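Local coordinates for protein (auracyanin) (Chloroflexus aurantiacus, PDB 1QHQ) that carries electrons with a type I blue copper centre, probably as a soluble electron acceptor for the membrane-bound alternative complex III, at residues L37-V48 / E104-P115; A2-V10 / N92-L100. One frame throughout, in Å; residues are numbered along the deposited sequence. Where two conformers were deposited one is given.

Interaction 1: L37-V48 / E104-P115; sequences LPANTVVRLDFV and ESGSVTFRTPAP
Asp-46 OD1 takes two donors: Ser-107 OG, across the contact at 2.5 Å, and Arg-44 NE on its own strand. Asp-46 and Ser-107 form a non-hydrogen-bonded pair of antiparallel strands 42-48 and 104-111 in a cupredoxin beta sandwich; the two strand axes make an angle of 158°. Farther along, Val-43 N bonds Phe-110 O at 2.8 Å. Arg-44, beside a bound sulfate, grips the carboxylate side-on, NE to OD1 and NH2 to OD2, each on a syn lone pair, which leaves the anti side of OD1 for Ser-107 OG, 33° out of the carboxylate plane. Were Asp-46 an alanine, Ser-107 OG would probably lose this acceptor and the Arg-44 guanidinium the carboxylate that fixes its rotation. On the sheet face of Asp-46 and Ser-107, Val-42 CG2 sits over the Arg-111 guanidinium, whose NH2 is salt-bridged to Glu-13. Leu-45, Phe-47, Val-108 and Phe-110 line the opposite, inner face, where Leu-45 CB meets the edge of the Phe-110 ring. Thr-112 holds the loop 39-41. Its CG2 packs 3.7 Å from Leu-37 CD1. With chi1 at 55°, OG1 donates in plane to a lone pair of Pro-38 O at 2.7 Å and accepts from Thr-41 N at 3.0 Å.

Interaction 2: A2-V10 / N92-L100; sequences ANAPGGSNV and NALAWTAML
One face of the Trp-96 indole is covered by the backbone of Gly-6 and Gly-7, with Gly-6 C 3.4 Å above the ring plane and over its centre and Gly-7 N nearer the rim; at the indole edge, NE1 donates to Ala-4 O at 2.9 Å, with the oxygen 19° out of the ring plane. The irregular N-terminal segment 2-10 runs along strand 93-96, an outermost strand of a cupredoxin sheet, with one antiparallel hydrogen-bonded bridge, Gly-6 with Trp-96, and further bonds on either side of it. Chi1 of 61° turns the indole back over that bridge, and Gly-6 CA makes a CH-pi contact 3.8 Å from the centroid of its six-membered ring. A beta carbon on Gly-6 would collide with Trp-96 CZ2; one on Gly-7 would run into Ala-95 CA and, at its backbone angles, the preceding carbonyl O. Farther along, Leu-94 and Ala-95 form a classic beta bulge opposite Leu-61. Ser-8 N bonds Ala-93 O and Asn-9 N bonds Leu-94 O at 2.8 Å, while Leu-94 CD2 packs against Ser-8 OG and Asn-9 OD1. At the other end the Asn-3 amide pairs with the Met-99 backbone through two nearly straight bonds: OD1 accepts from Met-99 N at 2.7 Å on an in-plane lone pair, and ND2 donates to Met-99 O at 2.9 Å, the acceptor only 2° out of the amide plane.

How the interactions relate
The centres of interactions 1 and 2 lie about 11 Å apart, and the two contacts touch directly. Arg-111 N lies 2.8 Å from Asn-9 O, a probable hydrogen bond, and Asn-9 ND2 also bonds Arg-111 O, so the N-terminal segment of interaction 2 meets the end of strand 104-111 as well as strand 93-96. Between the sheets, Val-108 CG2 packs 3.3 Å from Trp-96 O. In the loop after strand 93-96, Leu-100 CD1 lies 3.4 Å from Phe-47 O. Both contacts reach the copper surroundings: the side chains of Phe-47 and Met-99 each lie about 6 Å from the copper ion, near its ligand His-57, with Phe-47 also close to Met-132 and Met-99 to Cys-122.

Interaction 1: L37-V48 / E104-P115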
ATOM      1  N   LEU A  37      -5.148  -7.925  10.317  1.00 11.35           N
ATOM      2  CA  LEU A  37      -6.600  -7.610  10.138  1.00 10.78           C
ATOM      3  C   LEU A  37      -7.309  -8.959   9.962  1.00 11.45           C
ATOM      4  O   LEU A  37      -6.769  -9.896   9.408  1.00 12.31           O
ATOM      5  CB  LEU A  37      -6.761  -6.795   8.855  1.00 10.58           C
ATOM      6  CG  LEU A  37      -6.151  -5.384   8.800  1.00 10.16           C
ATOM      7  CD1 LEU A  37      -6.170  -4.895   7.361  1.00  9.41           C
ATOM      8  CD2 LEU A  37      -6.979  -4.464   9.717  1.00 11.94           C
ATOM      9  N   PRO A  38      -8.614  -8.967  10.276  1.00  9.70           N
ATOM     10  CA  PRO A  38      -9.407 -10.174  10.008  1.00 11.94           C
ATOM     11  C   PRO A  38      -9.674 -10.318   8.531  1.00 12.11           C
ATOM     12  O   PRO A  38      -9.730  -9.301   7.827  1.00 12.06           O
ATOM     13  CB  PRO A  38     -10.686  -9.909  10.792  1.00 10.41           C
ATOM     14  CG  PRO A  38     -10.814  -8.420  10.833  1.00 12.57           C
ATOM     15  CD  PRO A  38      -9.363  -7.903  10.898  1.00 10.30           C
ATOM     16  N   ALA A  39      -9.924 -11.532   8.074  1.00 10.72           N
ATOM     17  CA  ALA A  39     -10.230 -11.824   6.692  1.00 11.21           C
ATOM     18  C   ALA A  39     -11.634 -11.342   6.299  1.00 12.48           C
ATOM     19  O   ALA A  39     -12.495 -11.210   7.152  1.00 13.67           O
ATOM     20  CB  ALA A  39     -10.152 -13.338   6.424  1.00 10.46           C
ATOM     21  N   ASN A  40     -11.782 -11.083   5.029  1.00 11.86           N
ATOM     22  CA  ASN A  40     -13.080 -10.787   4.414  1.00 12.78           C
ATOM     23  C   ASN A  40     -13.824  -9.711   5.150  1.00 13.05           C
ATOM     24  O   ASN A  40     -15.051  -9.739   5.370  1.00 14.90           O
ATOM     25  CB  ASN A  40     -13.918 -12.098   4.357  1.00 17.94           C
ATOM     26  CG  ASN A  40     -15.177 -11.902   3.519  1.00 26.92           C
ATOM     27  OD1 ASN A  40     -15.140 -11.265   2.462  1.00 32.24           O
ATOM     28  ND2 ASN A  40     -16.306 -12.425   3.985  1.00 30.82           N
ATOM     29  N   THR A  41     -13.124  -8.630   5.515  1.00 11.53           N
ATOM     30  CA  THR A  41     -13.635  -7.518   6.251  1.00 11.98           C
ATOM     31  C   THR A  41     -13.315  -6.200   5.530  1.00 11.77           C
ATOM     32  O   THR A  41     -12.246  -6.103   4.911  1.00 12.03           O
ATOM     33  CB  THR A  41     -12.914  -7.428   7.650  1.00 12.42           C
ATOM     34  OG1 THR A  41     -13.225  -8.675   8.334  1.00 13.49           O
ATOM     35  CG2 THR A  41     -13.452  -6.270   8.430  1.00 14.31           C
ATOM     36  N   VAL A  42     -14.245  -5.275   5.525  1.00  9.80           N
ATOM     37  CA  VAL A  42     -13.983  -3.962   4.890  1.00  9.44           C
ATOM     38  C   VAL A  42     -13.178  -3.100   5.848  1.00  9.77           C
ATOM     39  O   VAL A  42     -13.568  -2.846   6.992  1.00 10.48           O
ATOM     40  CB  VAL A  42     -15.268  -3.219   4.516  1.00 10.54           C
ATOM     41  CG1 VAL A  42     -14.972  -1.898   3.806  1.00 12.76           C
ATOM     42  CG2 VAL A  42     -16.121  -4.126   3.603  1.00 14.10           C
ATOM     43  N   VAL A  43     -12.024  -2.644   5.337  1.00 10.11           N
ATOM     44  CA  VAL A  43     -11.137  -1.811   6.173  1.00  6.73           C
ATOM     45  C   VAL A  43     -10.788  -0.539   5.429  1.00  7.22           C
ATOM     46  O   VAL A  43     -10.575  -0.592   4.212  1.00  7.92           O
ATOM     47  CB  VAL A  43      -9.801  -2.554   6.480  1.00  8.17           C
ATOM     48  CG1 VAL A  43      -8.822  -1.659   7.178  0.50 11.41           C
ATOM     49  CG2 VAL A  43     -10.106  -3.825   7.271  0.50  2.92           C
ATOM     50  N   ARG A  44     -10.795   0.591   6.117  1.00  8.42           N
ATOM     51  CA  ARG A  44     -10.194   1.799   5.570  1.00  9.38           C
ATOM     52  C   ARG A  44      -8.790   1.975   6.145  1.00  6.43           C
ATOM     53  O   ARG A  44      -8.591   2.095   7.337  1.00  7.93           O
ATOM     54  CB  ARG A  44     -11.020   3.061   5.831  1.00  8.43           C
ATOM     55  CG  ARG A  44     -10.394   4.245   4.965  1.00  8.98           C
ATOM     56  CD  ARG A  44     -11.141   5.528   5.314  1.00 10.18           C
ATOM     57  NE  ARG A  44     -10.839   5.992   6.648  1.00 12.87           N
ATOM     58  CZ  ARG A  44     -11.567   6.334   7.649  1.00 13.21           C
ATOM     59  NH1 ARG A  44     -12.933   6.329   7.528  1.00 14.60           N
ATOM     60  NH2 ARG A  44     -11.065   6.683   8.830  1.00 15.51           N
ATOM     61  N   LEU A  45      -7.806   2.001   5.200  1.00  9.34           N
ATOM     62  CA  LEU A  45      -6.429   2.230   5.630  1.00 10.09           C
ATOM     63  C   LEU A  45      -6.080   3.706   5.347  1.00  6.94           C
ATOM     64  O   LEU A  45      -6.344   4.188   4.240  1.00  9.95           O
ATOM     65  CB  LEU A  45      -5.502   1.337   4.780  1.00 10.03           C
ATOM     66  CG  LEU A  45      -4.012   1.366   5.152  0.50 11.39           C
ATOM     67  CD1 LEU A  45      -3.306   0.125   4.668  0.50 11.89           C
ATOM     68  CD2 LEU A  45      -3.345   2.620   4.569  0.50  7.28           C
ATOM     69  N   ASP A  46      -5.711   4.395   6.388  1.00  6.45           N
ATOM     70  CA  ASP A  46      -5.348   5.821   6.270  1.00  8.75           C
ATOM     71  C   ASP A  46      -3.797   5.909   6.284  1.00  9.85           C
ATOM     72  O   ASP A  46      -3.222   5.624   7.324  1.00 11.14           O
ATOM     73  CB  ASP A  46      -5.926   6.612   7.428  1.00 12.72           C
ATOM     74  CG  ASP A  46      -7.473   6.534   7.470  1.00 12.61           C
ATOM     75  OD1 ASP A  46      -8.033   6.428   6.384  1.00 11.27           O
ATOM     76  OD2 ASP A  46      -8.014   6.738   8.574  1.00 14.84           O
ATOM     77  N   PHE A  47      -3.229   6.325   5.160  1.00 10.01           N
ATOM     78  CA  PHE A  47      -1.738   6.474   5.137  1.00 11.19           C
ATOM     79  C   PHE A  47      -1.394   7.970   5.219  1.00  9.78           C
ATOM     80  O   PHE A  47      -1.848   8.775   4.405  1.00  9.45           O
ATOM     81  CB  PHE A  47      -1.253   5.917   3.797  1.00  9.44           C
ATOM     82  CG  PHE A  47       0.258   5.954   3.627  1.00 12.30           C
ATOM     83  CD1 PHE A  47       1.056   5.784   4.729  1.00 15.67           C
ATOM     84  CD2 PHE A  47       0.801   6.184   2.393  1.00 14.30           C
ATOM     85  CE1 PHE A  47       2.457   5.876   4.611  1.00 20.25           C
ATOM     86  CE2 PHE A  47       2.193   6.238   2.272  1.00 14.56           C
ATOM     87  CZ  PHE A  47       2.997   6.057   3.359  1.00 13.68           C
ATOM     88  N   VAL A  48      -0.772   8.327   6.335  1.00 11.66           N
ATOM     89  CA  VAL A  48      -0.338   9.715   6.550  1.00 14.60           C
ATOM     90  C   VAL A  48       1.172   9.817   6.259  1.00 14.33           C
ATOM     91  O   VAL A  48       1.969   9.108   6.855  1.00 16.85           O
ATOM     92  CB  VAL A  48      -0.569  10.093   8.032  1.00 15.65           C
ATOM     93  CG1 VAL A  48      -0.235  11.558   8.252  1.00 19.29           C
ATOM     94  CG2 VAL A  48      -2.047   9.821   8.396  1.00 19.69           C
ATOM     95  N   GLU A 104       1.137  14.937   2.751  1.00 11.29           N
ATOM     96  CA  GLU A 104      -0.164  14.523   2.246  1.00 11.17           C
ATOM     97  C   GLU A 104      -0.607  13.224   2.958  1.00 11.42           C
ATOM     98  O   GLU A 104       0.178  12.520   3.589  1.00 11.23           O
ATOM     99  CB  GLU A 104      -0.119  14.275   0.730  1.00 10.02           C
ATOM    100  CG  GLU A 104      -0.168  15.629  -0.033  1.00 10.27           C
ATOM    101  CD  GLU A 104      -0.411  15.445  -1.495  1.00 15.69           C
ATOM    102  OE1 GLU A 104       0.021  14.427  -2.069  1.00 17.29           O
ATOM    103  OE2 GLU A 104      -0.996  16.358  -2.145  1.00 21.09           O
ATOM    104  N   SER A 105      -1.910  13.035   2.950  1.00  9.41           N
ATOM    105  CA  SER A 105      -2.549  11.851   3.545  1.00  9.82           C
ATOM    106  C   SER A 105      -3.574  11.305   2.536  1.00  9.12           C
ATOM    107  O   SER A 105      -4.157  12.057   1.791  1.00 11.80           O
ATOM    108  CB  SER A 105      -3.309  12.257   4.816  1.00 11.32           C
ATOM    109  OG  SER A 105      -2.369  12.601   5.844  1.00 16.71           O
ATOM    110  N   GLY A 106      -3.660   9.977   2.503  1.00  8.57           N
ATOM    111  CA  GLY A 106      -4.616   9.390   1.518  1.00  8.52           C
ATOM    112  C   GLY A 106      -5.070   8.036   2.058  1.00  9.51           C
ATOM    113  O   GLY A 106      -4.356   7.355   2.786  1.00  9.03           O
ATOM    114  N   SER A 107      -6.302   7.678   1.682  1.00 10.80           N
ATOM    115  CA  SER A 107      -6.801   6.380   2.201  1.00  9.88           C
ATOM    116  C   SER A 107      -7.074   5.439   1.039  1.00  9.35           C
ATOM    117  O   SER A 107      -7.276   5.826  -0.105  1.00 11.07           O
ATOM    118  CB  SER A 107      -8.095   6.597   2.995  1.00 12.18           C
ATOM    119  OG  SER A 107      -7.855   7.467   4.104  1.00 13.46           O
ATOM    120  N   VAL A 108      -7.297   4.164   1.442  1.00  8.47           N
ATOM    121  CA  VAL A 108      -7.885   3.192   0.512  1.00  6.69           C
ATOM    122  C   VAL A 108      -8.846   2.287   1.306  1.00 10.25           C
ATOM    123  O   VAL A 108      -8.534   1.950   2.425  1.00  8.90           O
ATOM    124  CB  VAL A 108      -6.868   2.401  -0.271  1.00  9.97           C
ATOM    125  CG1 VAL A 108      -5.927   1.584   0.588  1.00 11.49           C
ATOM    126  CG2 VAL A 108      -7.523   1.530  -1.346  1.00 11.28           C
ATOM    127  N   THR A 109     -10.015   2.042   0.723  1.00  9.58           N
ATOM    128  CA  THR A 109     -11.022   1.220   1.442  1.00  8.54           C
ATOM    129  C   THR A 109     -11.200  -0.062   0.650  1.00  9.21           C
ATOM    130  O   THR A 109     -11.469  -0.024  -0.560  1.00  8.96           O
ATOM    131  CB  THR A 109     -12.351   1.951   1.553  1.00  7.19           C
ATOM    132  OG1 THR A 109     -12.163   3.130   2.390  1.00 10.24           O
ATOM    133  CG2 THR A 109     -13.423   1.059   2.225  1.00  9.47           C
ATOM    134  N   PHE A 110     -10.951  -1.182   1.315  1.00  7.87           N
ATOM    135  CA  PHE A 110     -10.892  -2.451   0.624  1.00  8.63           C
ATOM    136  C   PHE A 110     -11.428  -3.581   1.497  1.00  9.60           C
ATOM    137  O   PHE A 110     -11.373  -3.503   2.721  1.00 10.26           O
ATOM    138  CB  PHE A 110      -9.485  -2.763   0.115  1.00 10.95           C
ATOM    139  CG  PHE A 110      -8.466  -2.986   1.204  1.00  9.41           C
ATOM    140  CD1 PHE A 110      -7.912  -1.925   1.888  1.00 10.10           C
ATOM    141  CD2 PHE A 110      -8.073  -4.274   1.551  1.00  9.81           C
ATOM    142  CE1 PHE A 110      -6.989  -2.143   2.890  1.00 10.82           C
ATOM    143  CE2 PHE A 110      -7.181  -4.503   2.575  1.00  9.81           C
ATOM    144  CZ  PHE A 110      -6.578  -3.413   3.217  1.00 13.37           C
ATOM    145  N   ARG A 111     -11.761  -4.685   0.834  1.00 10.37           N
ATOM    146  CA  ARG A 111     -12.098  -5.914   1.563  1.00 11.80           C
ATOM    147  C   ARG A 111     -10.819  -6.749   1.701  1.00 10.31           C
ATOM    148  O   ARG A 111     -10.133  -7.025   0.729  1.00 12.30           O
ATOM    149  CB  ARG A 111     -13.183  -6.710   0.828  1.00 15.23           C
ATOM    150  CG  ARG A 111     -13.617  -7.950   1.630  0.50 15.80           C
ATOM    151  CD  ARG A 111     -14.837  -8.599   0.980  0.50 17.55           C
ATOM    152  NE  ARG A 111     -15.960  -7.662   0.908  0.50 18.87           N
ATOM    153  CZ  ARG A 111     -16.829  -7.477   1.895  0.50 16.36           C
ATOM    154  NH1 ARG A 111     -16.666  -8.153   3.034  0.50 16.49           N
ATOM    155  NH2 ARG A 111     -17.818  -6.609   1.805  0.50 15.54           N
ATOM    156  N   THR A 112     -10.480  -7.042   2.952  1.00 11.17           N
ATOM    157  CA  THR A 112      -9.255  -7.864   3.139  1.00  9.61           C
ATOM    158  C   THR A 112      -9.447  -9.226   2.476  1.00 12.07           C
ATOM    159  O   THR A 112     -10.572  -9.731   2.377  1.00 10.00           O
ATOM    160  CB  THR A 112      -8.989  -8.040   4.630  1.00 11.74           C
ATOM    161  OG1 THR A 112     -10.189  -8.596   5.214  1.00 11.03           O
ATOM    162  CG2 THR A 112      -8.698  -6.710   5.329  1.00 10.98           C
ATOM    163  N   PRO A 113      -8.363  -9.831   2.032  1.00 11.34           N
ATOM    164  CA  PRO A 113      -8.350 -11.130   1.402  1.00  8.88           C
ATOM    165  C   PRO A 113      -8.520 -12.274   2.390  1.00 10.90           C
ATOM    166  O   PRO A 113      -8.900 -12.046   3.549  1.00 10.81           O
ATOM    167  CB  PRO A 113      -6.954 -11.159   0.740  1.00 11.74           C
ATOM    168  CG  PRO A 113      -6.119 -10.423   1.760  1.00 10.62           C
ATOM    169  CD  PRO A 113      -6.997  -9.240   2.146  1.00 11.56           C
ATOM    170  N   ALA A 114      -8.343 -13.507   1.928  1.00 10.79           N
ATOM    171  CA  ALA A 114      -8.501 -14.691   2.829  1.00 11.23           C
ATOM    172  C   ALA A 114      -7.406 -14.730   3.864  1.00 11.38           C
ATOM    173  O   ALA A 114      -6.358 -14.056   3.680  1.00 12.09           O
ATOM    174  CB  ALA A 114      -8.324 -15.914   1.893  1.00 13.83           C
ATOM    175  N   PRO A 115      -7.510 -15.514   4.897  1.00 10.86           N
ATOM    176  CA  PRO A 115      -6.491 -15.630   5.929  1.00 10.25           C
ATOM    177  C   PRO A 115      -5.189 -16.004   5.262  1.00  9.44           C
ATOM    178  O   PRO A 115      -5.155 -16.768   4.280  1.00 11.85           O
ATOM    179  CB  PRO A 115      -6.991 -16.793   6.818  1.00 10.21           C
ATOM    180  CG  PRO A 115      -8.505 -16.618   6.696  1.00 11.36           C
ATOM    181  CD  PRO A 115      -8.686 -16.383   5.200  1.00  9.47           C
TER

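Interaction 2: A2-V10 / N92-L100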
ATOM      1  N   ALA A   2      -4.431  10.492 -12.746  1.00 30.32           N
ATOM      2  CA  ALA A   2      -4.337   9.010 -12.718  1.00 28.59           C
ATOM      3  C   ALA A   2      -3.645   8.533 -11.442  1.00 27.08           C
ATOM      4  O   ALA A   2      -3.451   7.318 -11.278  1.00 28.26           O
ATOM      5  CB  ALA A   2      -3.608   8.478 -13.943  1.00 31.58           C
ATOM      6  N   ASN A   3      -2.874   9.436 -10.821  1.00 25.25           N
ATOM      7  CA  ASN A   3      -2.441   9.153  -9.434  1.00 21.35           C
ATOM      8  C   ASN A   3      -3.664   9.018  -8.541  1.00 21.74           C
ATOM      9  O   ASN A   3      -4.208   9.999  -8.022  1.00 20.72           O
ATOM     10  CB  ASN A   3      -1.539  10.284  -8.914  1.00 19.95           C
ATOM     11  CG  ASN A   3      -1.029  10.044  -7.528  1.00 19.12           C
ATOM     12  OD1 ASN A   3      -1.090   8.895  -7.028  1.00 18.74           O
ATOM     13  ND2 ASN A   3      -0.437  11.040  -6.862  1.00 16.86           N
ATOM     14  N   ALA A   4      -4.102   7.768  -8.323  1.00 21.48           N
ATOM     15  CA  ALA A   4      -5.305   7.535  -7.526  1.00 18.87           C
ATOM     16  C   ALA A   4      -5.188   6.182  -6.801  1.00 17.26           C
ATOM     17  O   ALA A   4      -4.457   5.305  -7.280  1.00 18.12           O
ATOM     18  CB  ALA A   4      -6.510   7.484  -8.451  1.00 21.17           C
ATOM     19  N   PRO A   5      -6.000   6.015  -5.797  1.00 15.99           N
ATOM     20  CA  PRO A   5      -6.074   4.719  -5.093  1.00 15.93           C
ATOM     21  C   PRO A   5      -6.633   3.682  -6.039  1.00 14.48           C
ATOM     22  O   PRO A   5      -7.276   4.009  -7.054  1.00 16.90           O
ATOM     23  CB  PRO A   5      -6.946   4.994  -3.901  1.00 14.53           C
ATOM     24  CG  PRO A   5      -7.733   6.219  -4.216  1.00 14.83           C
ATOM     25  CD  PRO A   5      -6.921   7.000  -5.221  1.00 14.71           C
ATOM     26  N   GLY A   6      -6.534   2.414  -5.678  1.00 12.60           N
ATOM     27  CA  GLY A   6      -7.043   1.362  -6.589  1.00 12.73           C
ATOM     28  C   GLY A   6      -6.741  -0.003  -5.954  1.00 14.07           C
ATOM     29  O   GLY A   6      -6.460  -0.083  -4.758  1.00 14.76           O
ATOM     30  N   GLY A   7      -6.996  -1.039  -6.735  1.00 15.35           N
ATOM     31  CA  GLY A   7      -6.749  -2.403  -6.276  1.00 14.02           C
ATOM     32  C   GLY A   7      -7.946  -3.298  -6.566  1.00 14.97           C
ATOM     33  O   GLY A   7      -9.095  -2.894  -6.638  1.00 15.22           O
ATOM     34  N   SER A   8      -7.619  -4.610  -6.697  1.00 14.03           N
ATOM     35  CA  SER A   8      -8.674  -5.568  -6.966  1.00 14.70           C
ATOM     36  C   SER A   8      -9.708  -5.634  -5.863  1.00 15.73           C
ATOM     37  O   SER A   8     -10.836  -6.032  -6.145  1.00 15.43           O
ATOM     38  CB  SER A   8      -8.100  -6.968  -7.230  1.00 13.23           C
ATOM     39  OG  SER A   8      -7.455  -7.458  -6.048  1.00 19.06           O
ATOM     40  N   ASN A   9      -9.352  -5.340  -4.625  1.00 13.10           N
ATOM     41  CA  ASN A   9     -10.263  -5.526  -3.500  1.00 11.23           C
ATOM     42  C   ASN A   9     -10.892  -4.232  -3.007  1.00  8.89           C
ATOM     43  O   ASN A   9     -11.535  -4.220  -1.955  1.00 11.68           O
ATOM     44  CB  ASN A   9      -9.479  -6.194  -2.351  1.00  8.90           C
ATOM     45  CG  ASN A   9      -9.248  -7.684  -2.638  1.00 12.79           C
ATOM     46  OD1 ASN A   9      -9.067  -8.112  -3.777  1.00 14.31           O
ATOM     47  ND2 ASN A   9      -9.239  -8.471  -1.566  1.00 15.70           N
ATOM     48  N   VAL A  10     -10.704  -3.143  -3.754  1.00 10.10           N
ATOM     49  CA  VAL A  10     -11.356  -1.872  -3.337  1.00 10.47           C
ATOM     50  C   VAL A  10     -12.863  -2.004  -3.359  1.00 14.63           C
ATOM     51  O   VAL A  10     -13.395  -2.609  -4.294  1.00 13.79           O
ATOM     52  CB  VAL A  10     -10.927  -0.729  -4.278  1.00 14.54           C
ATOM     53  CG1 VAL A  10     -11.730   0.528  -4.085  1.00 18.02           C
ATOM     54  CG2 VAL A  10      -9.447  -0.454  -3.952  1.00 11.82           C
ATOM     55  N   ASN A  92      -2.412  -9.087  -8.953  1.00 18.07           N
ATOM     56  CA  ASN A  92      -1.943  -9.316  -7.601  1.00 17.00           C
ATOM     57  C   ASN A  92      -1.720  -8.056  -6.790  1.00 15.50           C
ATOM     58  O   ASN A  92      -1.075  -8.128  -5.717  1.00 15.46           O
ATOM     59  CB  ASN A  92      -0.676 -10.186  -7.630  1.00 19.16           C
ATOM     60  CG  ASN A  92      -0.987 -11.584  -8.165  1.00 23.27           C
ATOM     61  OD1 ASN A  92      -0.268 -12.080  -9.046  1.00 25.00           O
ATOM     62  ND2 ASN A  92      -2.070 -12.171  -7.693  1.00 18.62           N
ATOM     63  N   ALA A  93      -2.305  -6.951  -7.195  1.00 15.86           N
ATOM     64  CA  ALA A  93      -2.301  -5.719  -6.393  1.00 14.24           C
ATOM     65  C   ALA A  93      -3.690  -5.517  -5.778  1.00 13.89           C
ATOM     66  O   ALA A  93      -4.662  -5.202  -6.462  1.00 13.84           O
ATOM     67  CB  ALA A  93      -1.935  -4.549  -7.308  1.00 13.19           C
ATOM     68  N   LEU A  94      -3.830  -5.903  -4.514  1.00 12.69           N
ATOM     69  CA  LEU A  94      -5.101  -5.943  -3.832  1.00 12.94           C
ATOM     70  C   LEU A  94      -5.683  -4.566  -3.529  1.00 12.58           C
ATOM     71  O   LEU A  94      -6.891  -4.366  -3.605  1.00 11.61           O
ATOM     72  CB  LEU A  94      -4.998  -6.737  -2.526  1.00 12.04           C
ATOM     73  CG  LEU A  94      -4.608  -8.207  -2.652  1.00 13.22           C
ATOM     74  CD1 LEU A  94      -4.507  -8.863  -1.290  1.00 12.27           C
ATOM     75  CD2 LEU A  94      -5.629  -8.942  -3.516  1.00 14.30           C
ATOM     76  N   ALA A  95      -4.823  -3.630  -3.146  1.00 11.04           N
ATOM     77  CA  ALA A  95      -5.247  -2.291  -2.792  1.00  9.61           C
ATOM     78  C   ALA A  95      -4.030  -1.353  -2.733  1.00  9.35           C
ATOM     79  O   ALA A  95      -2.942  -1.758  -2.337  1.00 11.15           O
ATOM     80  CB  ALA A  95      -5.848  -2.305  -1.345  1.00 10.73           C
ATOM     81  N   TRP A  96      -4.269  -0.085  -3.072  1.00  9.50           N
ATOM     82  CA  TRP A  96      -3.203   0.903  -2.895  1.00 11.27           C
ATOM     83  C   TRP A  96      -3.824   2.284  -2.646  1.00  9.39           C
ATOM     84  O   TRP A  96      -4.925   2.567  -3.120  1.00 10.67           O
ATOM     85  CB  TRP A  96      -2.232   0.965  -4.047  1.00 13.00           C
ATOM     86  CG  TRP A  96      -2.795   1.328  -5.374  1.00 12.71           C
ATOM     87  CD1 TRP A  96      -2.901   2.589  -5.909  1.00 15.13           C
ATOM     88  CD2 TRP A  96      -3.257   0.428  -6.398  1.00 13.03           C
ATOM     89  NE1 TRP A  96      -3.500   2.524  -7.144  1.00 15.56           N
ATOM     90  CE2 TRP A  96      -3.635   1.209  -7.510  1.00 15.68           C
ATOM     91  CE3 TRP A  96      -3.338  -0.961  -6.490  1.00 14.68           C
ATOM     92  CZ2 TRP A  96      -4.085   0.645  -8.692  1.00 17.14           C
ATOM     93  CZ3 TRP A  96      -3.774  -1.531  -7.671  1.00 15.78           C
ATOM     94  CH2 TRP A  96      -4.180  -0.730  -8.754  1.00 17.82           C
ATOM     95  N   THR A  97      -3.054   3.117  -1.957  1.00  9.12           N
ATOM     96  CA  THR A  97      -3.398   4.538  -1.856  1.00 10.05           C
ATOM     97  C   THR A  97      -2.754   5.243  -3.084  1.00 12.47           C
ATOM     98  O   THR A  97      -1.801   4.708  -3.645  1.00 12.84           O
ATOM     99  CB  THR A  97      -2.825   5.209  -0.619  1.00  9.78           C
ATOM    100  OG1 THR A  97      -1.370   5.209  -0.690  1.00  9.15           O
ATOM    101  CG2 THR A  97      -3.164   4.504   0.678  1.00  9.68           C
ATOM    102  N   ALA A  98      -3.199   6.453  -3.317  1.00 12.15           N
ATOM    103  CA  ALA A  98      -2.486   7.349  -4.232  1.00 10.72           C
ATOM    104  C   ALA A  98      -1.056   7.540  -3.689  1.00 10.67           C
ATOM    105  O   ALA A  98      -0.720   7.296  -2.551  1.00  9.63           O
ATOM    106  CB  ALA A  98      -3.200   8.694  -4.227  1.00 11.16           C
ATOM    107  N   MET A  99      -0.236   8.091  -4.602  1.00 13.25           N
ATOM    108  CA  MET A  99       1.142   8.444  -4.214  1.00 12.90           C
ATOM    109  C   MET A  99       1.101   9.835  -3.565  1.00  9.54           C
ATOM    110  O   MET A  99       0.539  10.749  -4.172  1.00 14.86           O
ATOM    111  CB  MET A  99       1.985   8.458  -5.495  1.00 11.72           C
ATOM    112  CG  MET A  99       3.475   8.686  -5.192  1.00 16.42           C
ATOM    113  SD  MET A  99       4.192   7.362  -4.228  1.00 13.47           S
ATOM    114  CE  MET A  99       4.168   6.007  -5.361  1.00 17.25           C
ATOM    115  N   LEU A 100       1.553   9.923  -2.344  1.00 11.69           N
ATOM    116  CA  LEU A 100       1.355  11.088  -1.510  1.00 11.66           C
ATOM    117  C   LEU A 100       2.636  11.916  -1.379  1.00 14.72           C
ATOM    118  O   LEU A 100       3.685  11.370  -1.067  1.00 14.62           O
ATOM    119  CB  LEU A 100       0.983  10.607  -0.070  1.00 13.91           C
ATOM    120  CG  LEU A 100      -0.264   9.693  -0.072  1.00 12.12           C
ATOM    121  CD1 LEU A 100      -0.507   9.190   1.337  1.00 10.55           C
ATOM    122  CD2 LEU A 100      -1.487  10.440  -0.585  1.00 13.25           C
TER